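Local coordinates for protein putative metal-dependent phosphoesterase (Bifidobacterium adolescentis, PDB 3O0F) that is a metal-dependent phosphoesterase of the PHP family that holds iron and zinc ions and binds AMP, and probably hydrolyses phosphoester bonds of nucleotides, at residues Q36-G41 and I66-L71; Y92-E97 and V289-R294. All blocks are in the same frame, centred on the assembly; numbering follows the deposited sequence.

Contact 1. Residues Q36-G41 and I66-L71; sequences QARKLG and IGLPLL. With EDO (1,2-ethanediol), chain G.
Of the two flat groups here, only the guanidinium of R38 lies at the contact with 66-71; the carboxamide of Q36 meets a bound diol instead. The guanidinium faces the backbone carbonyls of I66 and G67 obliquely, with R38 NH1 3.3 Å from G67 O. Its aliphatic stem packs as well: CG lies anti to the backbone N (chi1 -163°) and the chain runs extended to NE, so that R38 CD comes 3.7 Å from I66 CG2 and 3.6 Å from I66 O as the two side chains slide past each other in opposite directions.

Q36 directs its CB away from 66-71 and makes no contact with it. Its OE1 accepts a hydrogen bond of 3.0 Å from O2 of a 1,2-ethanediol, probably carried over from the crystallisation liquor, which is also bound to W262 NE1 and L271 N. A leucine here has no carbonyl oxygen for the diol, and would probably disturb the fit of this side chain against W262 and L271.

Deeper in, L68 turns CD2 toward the helix, 3.6 Å from A37 CB and 3.8 Å from the backbone N of R38. V34 adds to the apolar surface around I66 and L68. Helix 30-39 closes in a Schellman motif at G41, whose N bonds to R38 O, and G67, likewise of positive phi, follows the end of helix 56-66. The contact thus packs together the ends of the helices of two successive beta-alpha-beta units, beside their shared strand 44-47, whose V45 touches both A37 and L68. Its buried side is apolar; at its exposed side, the positive guanidinium beside two carbonyl oxygens is probably favourable electrostatically.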
loop_
_atom_site.group_PDB
_atom_site.type_symbol
_atom_site.label_atom_id
_atom_site.label_comp_id
_atom_site.label_asym_id
_atom_site.label_seq_id
_atom_site.Cartn_x
_atom_site.Cartn_y
_atom_site.Cartn_z
ATOM N N GLN A 36 -6.085 3.081 17.569
ATOM C CA GLN A 36 -7.133 3.876 16.920
ATOM C C GLN A 36 -8.186 3.005 16.224
ATOM O O GLN A 36 -9.374 3.276 16.347
ATOM C CB GLN A 36 -6.541 4.883 15.955
ATOM C CG GLN A 36 -5.743 5.999 16.693
ATOM C CD GLN A 36 -5.263 7.098 15.721
ATOM O OE1 GLN A 36 -5.349 6.944 14.508
ATOM N NE2 GLN A 36 -4.780 8.221 16.269
ATOM N N ALA A 37 -7.755 1.955 15.539
ATOM C CA ALA A 37 -8.684 1.054 14.877
ATOM C C ALA A 37 -9.675 0.445 15.882
ATOM O O ALA A 37 -10.861 0.356 15.599
ATOM C CB ALA A 37 -7.928 -0.058 14.094
ATOM N N ARG A 38 -9.193 0.033 17.059
ATOM C CA ARG A 38 -10.084 -0.463 18.093
ATOM C C ARG A 38 -11.068 0.582 18.563
ATOM O O ARG A 38 -12.301 0.315 18.642
ATOM C CB ARG A 38 -9.316 -1.029 19.288
ATOM C CG ARG A 38 -10.233 -1.926 20.176
ATOM C CD ARG A 38 -9.507 -2.501 21.393
ATOM N NE ARG A 38 -10.446 -2.773 22.489
ATOM C CZ ARG A 38 -11.328 -3.768 22.500
ATOM N NH1 ARG A 38 -11.403 -4.618 21.482
ATOM N NH2 ARG A 38 -12.145 -3.915 23.532
ATOM N N LYS A 39 -10.542 1.775 18.858
ATOM C CA LYS A 39 -11.366 2.929 19.300
ATOM C C LYS A 39 -12.466 3.309 18.310
ATOM O O LYS A 39 -13.531 3.742 18.702
ATOM C CB LYS A 39 -10.482 4.144 19.616
ATOM C CG LYS A 39 -9.783 4.001 20.948
ATOM C CD LYS A 39 -8.730 5.083 21.119
ATOM C CE LYS A 39 -8.074 4.993 22.462
ATOM N NZ LYS A 39 -7.206 6.212 22.720
ATOM N N LEU A 40 -12.245 3.061 17.037
ATOM C CA LEU A 40 -13.228 3.395 16.003
ATOM C C LEU A 40 -14.234 2.270 15.805
ATOM O O LEU A 40 -15.091 2.365 14.966
ATOM C CB LEU A 40 -12.518 3.689 14.693
ATOM C CG LEU A 40 -11.657 4.936 14.712
ATOM C CD1 LEU A 40 -10.930 5.145 13.380
ATOM C CD2 LEU A 40 -12.487 6.153 15.040
ATOM N N GLY A 41 -14.114 1.194 16.580
ATOM C CA GLY A 41 -15.082 0.105 16.525
ATOM C C GLY A 41 -14.866 -0.853 15.368
ATOM O O GLY A 41 -15.778 -1.570 15.006
ATOM N N ILE A 66 -3.365 -4.743 22.826
ATOM C CA ILE A 66 -4.611 -3.951 22.777
ATOM C C ILE A 66 -5.843 -4.833 22.581
ATOM O O ILE A 66 -6.947 -4.449 22.958
ATOM C CB ILE A 66 -4.473 -2.833 21.693
ATOM C CG1 ILE A 66 -3.435 -1.807 22.179
ATOM C CG2 ILE A 66 -5.792 -2.165 21.354
ATOM C CD1 ILE A 66 -2.676 -1.112 21.043
ATOM N N GLY A 67 -5.670 -6.023 22.004
ATOM C CA GLY A 67 -6.788 -6.957 21.817
ATOM C C GLY A 67 -7.596 -6.613 20.566
ATOM O O GLY A 67 -8.813 -6.455 20.625
ATOM N N LEU A 68 -6.922 -6.455 19.431
ATOM C CA LEU A 68 -7.603 -6.256 18.174
ATOM C C LEU A 68 -6.942 -7.156 17.165
ATOM O O LEU A 68 -5.730 -7.048 16.956
ATOM C CB LEU A 68 -7.518 -4.807 17.701
ATOM C CG LEU A 68 -8.263 -4.509 16.403
ATOM C CD1 LEU A 68 -9.756 -4.400 16.651
ATOM C CD2 LEU A 68 -7.698 -3.236 15.824
ATOM N N PRO A 69 -7.731 -8.014 16.534
ATOM C CA PRO A 69 -7.277 -8.881 15.453
ATOM C C PRO A 69 -6.550 -8.090 14.378
ATOM O O PRO A 69 -7.001 -7.002 13.985
ATOM C CB PRO A 69 -8.588 -9.440 14.883
ATOM C CG PRO A 69 -9.570 -9.320 15.982
ATOM C CD PRO A 69 -9.178 -8.138 16.770
ATOM N N LEU A 70 -5.503 -8.696 13.837
ATOM C CA LEU A 70 -4.603 -8.063 12.879
ATOM C C LEU A 70 -4.339 -8.947 11.669
ATOM O O LEU A 70 -4.059 -10.131 11.823
ATOM C CB LEU A 70 -3.293 -7.827 13.582
ATOM C CG LEU A 70 -2.150 -7.254 12.770
ATOM C CD1 LEU A 70 -2.493 -5.799 12.479
ATOM C CD2 LEU A 70 -0.868 -7.364 13.548
ATOM N N LEU A 71 -4.369 -8.373 10.466
ATOM C CA LEU A 71 -3.859 -9.041 9.266
ATOM C C LEU A 71 -2.488 -8.465 8.929
ATOM O O LEU A 71 -2.261 -7.237 9.017
ATOM C CB LEU A 71 -4.885 -8.845 8.114
ATOM C CG LEU A 71 -5.315 -9.823 7.048
ATOM C CD1 LEU A 71 -5.806 -11.124 7.659
ATOM C CD2 LEU A 71 -6.410 -9.148 6.151
HETATM C C1 EDO G . -8.097 8.512 11.846
HETATM O O1 EDO G . -8.104 8.785 10.405
HETATM C C2 EDO G . -7.194 9.439 12.660
HETATM O O2 EDO G . -5.785 9.108 12.527
#

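Contact 2. Residues Y92-E97 and V289-R294; sequences YDPSNE and VDLIGR
Van der Waals contact joins 92-97 to 289-294: one apolar side-chain pair, and methyl groups laid against backbone. V289 points its CG2 branch at the opposing backbone, 3.9 Å from D93 N and 4.1 Å from Y92 CA. L291, with CG anti to its carbonyl carbon (chi1 -65°), places CD1 3.7 Å from Y92 O, while CD2 meets P94 CD tip to tip, also at 3.7 Å. W56 of helix 56-66 touches both P94 and L291.

No hydrogen bond crosses between the two segments, although V289 pairs through its backbone with Q91, next to Y92. Hydrogen bonds instead shape each loop from within. D93 OD1 is gripped twice by S95: the hydroxyl OG donates to its syn lone pair at 2.7 Å, and the backbone N comes from above the carboxylate plane at 2.8 Å, closing an Asx turn. D290 OD1 makes a second Asx turn with I292 N, which meets it nearly along the C-O axis.

The CB of Y92 points away from 289-294. Its ring meets that of W56, and its OH bonds to T74 OG1.

Two beta turns complete the loops, type I from D93 to N96 and type II from L291 to R294. N96 then caps helix 97-124 through OD1 to I99 N, so the first loop is a turn-and-N-cap connection from strand 83-90 into that helix, with the end of the modelled chain packed against its first three residues.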
loop_
_atom_site.group_PDB
_atom_site.type_symbol
_atom_site.label_atom_id
_atom_site.label_comp_id
_atom_site.label_asym_id
_atom_site.label_seq_id
_atom_site.Cartn_x
_atom_site.Cartn_y
_atom_site.Cartn_z
ATOM N N TYR A 92 1.542 -13.978 4.188
ATOM C CA TYR A 92 2.561 -14.794 3.506
ATOM C C TYR A 92 3.746 -14.995 4.434
ATOM O O TYR A 92 3.897 -14.269 5.423
ATOM C CB TYR A 92 2.992 -14.145 2.201
ATOM C CG TYR A 92 3.588 -12.797 2.359
ATOM C CD1 TYR A 92 4.941 -12.639 2.568
ATOM C CD2 TYR A 92 2.793 -11.664 2.296
ATOM C CE1 TYR A 92 5.499 -11.396 2.702
ATOM C CE2 TYR A 92 3.333 -10.400 2.446
ATOM C CZ TYR A 92 4.677 -10.267 2.636
ATOM O OH TYR A 92 5.205 -9.019 2.784
ATOM N N ASP A 93 4.596 -15.967 4.123
ATOM C CA ASP A 93 5.804 -16.214 4.929
ATOM C C ASP A 93 6.830 -15.092 4.785
ATOM O O ASP A 93 7.431 -14.928 3.731
ATOM C CB ASP A 93 6.412 -17.558 4.553
ATOM C CG ASP A 93 7.758 -17.814 5.198
ATOM O OD1 ASP A 93 8.199 -17.033 6.103
ATOM O OD2 ASP A 93 8.399 -18.791 4.726
ATOM N N PRO A 94 7.042 -14.301 5.844
ATOM C CA PRO A 94 7.949 -13.144 5.685
ATOM C C PRO A 94 9.418 -13.504 5.444
ATOM O O PRO A 94 10.163 -12.697 4.927
ATOM C CB PRO A 94 7.769 -12.376 6.994
ATOM C CG PRO A 94 7.416 -13.404 7.991
ATOM C CD PRO A 94 6.552 -14.414 7.234
ATOM N N SER A 95 9.813 -14.712 5.784
ATOM C CA SER A 95 11.181 -15.157 5.557
ATOM C C SER A 95 11.373 -15.770 4.160
ATOM O O SER A 95 12.467 -16.161 3.817
ATOM C CB SER A 95 11.558 -16.184 6.638
ATOM O OG SER A 95 10.837 -17.380 6.371
ATOM N N ASN A 96 10.321 -15.884 3.357
ATOM C CA ASN A 96 10.460 -16.412 1.995
ATOM C C ASN A 96 11.543 -15.642 1.227
ATOM O O ASN A 96 11.515 -14.425 1.172
ATOM C CB ASN A 96 9.100 -16.372 1.290
ATOM C CG ASN A 96 9.179 -16.802 -0.141
ATOM O OD1 ASN A 96 9.494 -15.989 -1.021
ATOM N ND2 ASN A 96 8.887 -18.098 -0.399
ATOM N N GLU A 97 12.517 -16.362 0.662
ATOM C CA GLU A 97 13.726 -15.744 0.079
ATOM C C GLU A 97 13.429 -14.955 -1.207
ATOM O O GLU A 97 14.076 -13.935 -1.457
ATOM C CB GLU A 97 14.828 -16.824 -0.166
ATOM C CG GLU A 97 16.186 -16.325 -0.792
ATOM C CD GLU A 97 17.210 -17.468 -1.068
ATOM O OE1 GLU A 97 17.742 -18.034 -0.084
ATOM O OE2 GLU A 97 17.497 -17.803 -2.258
ATOM N N VAL A 289 -0.922 -18.134 5.078
ATOM C CA VAL A 289 -0.049 -18.867 5.943
ATOM C C VAL A 289 -0.475 -18.614 7.409
ATOM O O VAL A 289 -0.909 -17.505 7.770
ATOM C CB VAL A 289 1.411 -18.354 5.728
ATOM C CG1 VAL A 289 2.360 -18.888 6.779
ATOM C CG2 VAL A 289 1.904 -18.741 4.291
ATOM N N ASP A 290 -0.350 -19.642 8.229
ATOM C CA ASP A 290 -0.598 -19.523 9.670
ATOM C C ASP A 290 0.630 -18.899 10.305
ATOM O O ASP A 290 1.645 -19.563 10.468
ATOM C CB ASP A 290 -0.875 -20.914 10.230
ATOM C CG ASP A 290 -1.206 -20.927 11.738
ATOM O OD1 ASP A 290 -0.903 -19.959 12.492
ATOM O OD2 ASP A 290 -1.795 -21.950 12.157
ATOM N N LEU A 291 0.553 -17.618 10.627
ATOM C CA LEU A 291 1.700 -16.895 11.224
ATOM C C LEU A 291 1.615 -16.814 12.752
ATOM O O LEU A 291 2.472 -16.201 13.382
ATOM C CB LEU A 291 1.795 -15.466 10.640
ATOM C CG LEU A 291 2.122 -15.418 9.128
ATOM C CD1 LEU A 291 1.925 -14.018 8.539
ATOM C CD2 LEU A 291 3.542 -15.952 8.830
ATOM N N ILE A 292 0.568 -17.409 13.325
ATOM C CA ILE A 292 0.339 -17.436 14.783
ATOM C C ILE A 292 1.486 -18.163 15.462
ATOM O O ILE A 292 1.648 -19.361 15.277
ATOM C CB ILE A 292 -1.005 -18.133 15.121
ATOM C CG1 ILE A 292 -2.170 -17.246 14.667
ATOM C CG2 ILE A 292 -1.105 -18.465 16.623
ATOM C CD1 ILE A 292 -3.424 -17.968 14.471
ATOM N N GLY A 293 2.283 -17.421 16.221
ATOM C CA GLY A 293 3.523 -17.935 16.794
ATOM C C GLY A 293 4.814 -17.384 16.189
ATOM O O GLY A 293 5.837 -17.392 16.874
ATOM N N ARG A 294 4.772 -16.896 14.936
ATOM C CA ARG A 294 5.993 -16.618 14.131
ATOM C C ARG A 294 6.276 -15.135 13.821
ATOM O O ARG A 294 5.638 -14.216 14.357
ATOM C CB ARG A 294 5.926 -17.393 12.802
#

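Contact 1 closes before contact 2 opens, so the two come in series along the chain. Their centres lie 21 Å apart and their nearest atoms about 7 Å, without touching. Contact 1 joins the end of helix 30-39 to the run into strand 70-80; contact 2 joins the loop after strand 83-90 to the tail beyond helix 278-287. Strands 70-80 and 83-90 are antiparallel neighbours in the same mixed sheet, and helix 56-66 borders both contacts, ending at I66 in one and supplying W56 to the other. Neither contact supplies a metal ligand, but Y92 of contact 2 is bonded to T74, next to E75, which binds both iron ions.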